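Local atomic coordinates of uric acid degradation bifunctional protein PucL (Bacillus subtilis, PDB entry 6A4M), a protein that oxidises urate as the urate oxidase part of a bifunctional protein of uric acid breakdown, which probably also carries a decarboxylase activity. Residues R250-F255 / F297-E302. Residues are numbered along the deposited sequence; the frame is centred on the assembly and turned at random.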
loop_
_atom_site.group_PDB
_atom_site.type_symbol
_atom_site.label_atom_id
_atom_site.label_comp_id
_atom_site.label_asym_id
_atom_site.label_seq_id
_atom_site.Cartn_x
_atom_site.Cartn_y
_atom_site.Cartn_z
ATOM N N ARG A 250 14.115 -5.736 -7.873
ATOM C CA ARG A 250 13.155 -5.947 -8.958
ATOM C C ARG A 250 12.146 -4.800 -9.072
ATOM O O ARG A 250 11.801 -4.395 -10.182
ATOM C CB ARG A 250 12.419 -7.279 -8.781
ATOM C CG ARG A 250 11.594 -7.700 -9.992
ATOM C CD ARG A 250 12.438 -8.247 -11.133
ATOM N NE ARG A 250 12.417 -9.712 -11.150
ATOM C CZ ARG A 250 13.311 -10.522 -10.574
ATOM N NH1 ARG A 250 14.373 -10.056 -9.907
ATOM N NH2 ARG A 250 13.139 -11.835 -10.672
ATOM N N ILE A 251 11.673 -4.292 -7.934
ATOM C CA ILE A 251 10.772 -3.128 -7.910
ATOM C C ILE A 251 11.473 -1.883 -8.474
ATOM O O ILE A 251 10.882 -1.145 -9.262
ATOM C CB ILE A 251 10.221 -2.855 -6.482
ATOM C CG1 ILE A 251 9.247 -3.967 -6.068
ATOM C CG2 ILE A 251 9.514 -1.500 -6.399
ATOM C CD1 ILE A 251 9.039 -4.082 -4.572
ATOM N N LEU A 252 12.721 -1.661 -8.067
ATOM C CA LEU A 252 13.516 -0.538 -8.577
ATOM C C LEU A 252 13.801 -0.660 -10.074
ATOM O O LEU A 252 13.757 0.338 -10.793
ATOM C CB LEU A 252 14.833 -0.402 -7.809
ATOM C CG LEU A 252 14.709 0.042 -6.351
ATOM C CD1 LEU A 252 16.048 -0.098 -5.651
ATOM C CD2 LEU A 252 14.201 1.473 -6.233
ATOM N N ALA A 253 14.089 -1.877 -10.531
ATOM C CA ALA A 253 14.296 -2.148 -11.958
ATOM C C ALA A 253 13.037 -1.852 -12.775
ATOM O O ALA A 253 13.103 -1.199 -13.821
ATOM C CB ALA A 253 14.729 -3.594 -12.170
ATOM N N ARG A 254 11.897 -2.319 -12.274
ATOM C CA ARG A 254 10.616 -2.159 -12.966
ATOM C C ARG A 254 10.051 -0.732 -12.859
ATOM O O ARG A 254 9.250 -0.324 -13.703
ATOM C CB ARG A 254 9.605 -3.177 -12.425
ATOM C CG ARG A 254 8.491 -3.551 -13.389
ATOM C CD ARG A 254 8.955 -4.318 -14.628
ATOM N NE ARG A 254 9.802 -5.477 -14.337
ATOM C CZ ARG A 254 10.228 -6.354 -15.250
ATOM N NH1 ARG A 254 9.873 -6.249 -16.534
ATOM N NH2 ARG A 254 11.007 -7.367 -14.872
ATOM N N PHE A 255 10.463 0.014 -11.829
ATOM C CA PHE A 255 10.003 1.389 -11.607
ATOM C C PHE A 255 11.188 2.335 -11.365
ATOM O O PHE A 255 11.568 2.560 -10.215
ATOM C CB PHE A 255 9.026 1.449 -10.423
ATOM C CG PHE A 255 7.761 0.668 -10.639
ATOM C CD1 PHE A 255 6.782 1.136 -11.508
ATOM C CD2 PHE A 255 7.543 -0.536 -9.970
ATOM C CE1 PHE A 255 5.610 0.416 -11.714
ATOM C CE2 PHE A 255 6.374 -1.258 -10.171
ATOM C CZ PHE A 255 5.405 -0.781 -11.044
ATOM N N PHE A 297 15.073 -3.389 6.340
ATOM C CA PHE A 297 16.091 -3.110 5.323
ATOM C C PHE A 297 15.498 -2.267 4.202
ATOM O O PHE A 297 14.320 -2.424 3.862
ATOM C CB PHE A 297 16.645 -4.415 4.741
ATOM N N THR A 298 16.313 -1.375 3.637
ATOM C CA THR A 298 15.916 -0.592 2.466
ATOM C C THR A 298 16.922 -0.814 1.337
ATOM O O THR A 298 18.126 -0.679 1.544
ATOM C CB THR A 298 15.762 0.925 2.767
ATOM O OG1 THR A 298 16.960 1.629 2.425
ATOM C CG2 THR A 298 15.411 1.184 4.241
ATOM N N VAL A 299 16.411 -1.171 0.158
ATOM C CA VAL A 299 17.210 -1.289 -1.057
ATOM C C VAL A 299 17.145 0.058 -1.773
ATOM O O VAL A 299 16.065 0.500 -2.168
ATOM C CB VAL A 299 16.674 -2.404 -1.987
ATOM C CG1 VAL A 299 17.571 -2.571 -3.211
ATOM C CG2 VAL A 299 16.555 -3.723 -1.230
ATOM N N THR A 300 18.299 0.709 -1.923
ATOM C CA THR A 300 18.388 2.022 -2.579
ATOM C C THR A 300 18.723 1.879 -4.072
ATOM O O THR A 300 18.916 0.765 -4.566
ATOM C CB THR A 300 19.404 2.944 -1.859
ATOM O OG1 THR A 300 19.184 4.301 -2.257
ATOM C CG2 THR A 300 20.853 2.560 -2.160
ATOM N N ARG A 301 18.782 3.012 -4.775
ATOM C CA ARG A 301 19.054 3.039 -6.224
ATOM C C ARG A 301 20.436 2.472 -6.561
ATOM O O ARG A 301 20.566 1.635 -7.459
ATOM C CB ARG A 301 18.938 4.468 -6.778
ATOM C CG ARG A 301 18.690 4.529 -8.280
ATOM C CD ARG A 301 17.231 4.239 -8.619
ATOM N NE ARG A 301 17.090 3.329 -9.755
ATOM C CZ ARG A 301 15.961 2.712 -10.113
ATOM N NH1 ARG A 301 14.823 2.900 -9.440
ATOM N NH2 ARG A 301 15.970 1.897 -11.165
ATOM N N GLU A 302 21.453 2.941 -5.837
ATOM C CA GLU A 302 22.834 2.454 -5.980
ATOM C C GLU A 302 22.977 0.930 -5.849
ATOM O O GLU A 302 23.778 0.324 -6.564
ATOM C CB GLU A 302 23.750 3.141 -4.958
#
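Val299, on strand 293-300, which pairs with strand 258-267, meets the helix through CG1, which packs against CD1 of Leu252 at 3.8 Å; chi1 of -176° sets that methyl anti to the backbone N. The same Leu252 CD1 lies against the backbone carbonyl oxygens of Val299 and Thr300, and Val261 of strand 258-267 also touches the leucine. After Thr300 comes Arg301, bent at chi2 and chi3, whose side chain runs back past Leu252 in the opposite direction. One face of the guanidinium covers Leu252 CB, with Arg301 NH1 3.7 Å from Leu252 CB. Arg301 NH2 donates to Leu252 O at 2.7 Å, approaching from above the carbonyl plane, 59° out of it. Arg301 NH1 adds a weak bond to the same oxygen and another, also weak at 3.4 Å, to Phe255 O near the guanidinium plane; NH1 also bonds Leu258 O, at the start of strand 258-267. An alanine in place of Arg301 would probably leave the carbonyls of Leu252 and Phe255 without these donors and uncover one side of Leu252. The guanidinium thus grips carbonyls at the C-terminal end of helix 240-254, packed on the antiparallel sheet of the T-fold (tunnelling fold) of urate oxidases.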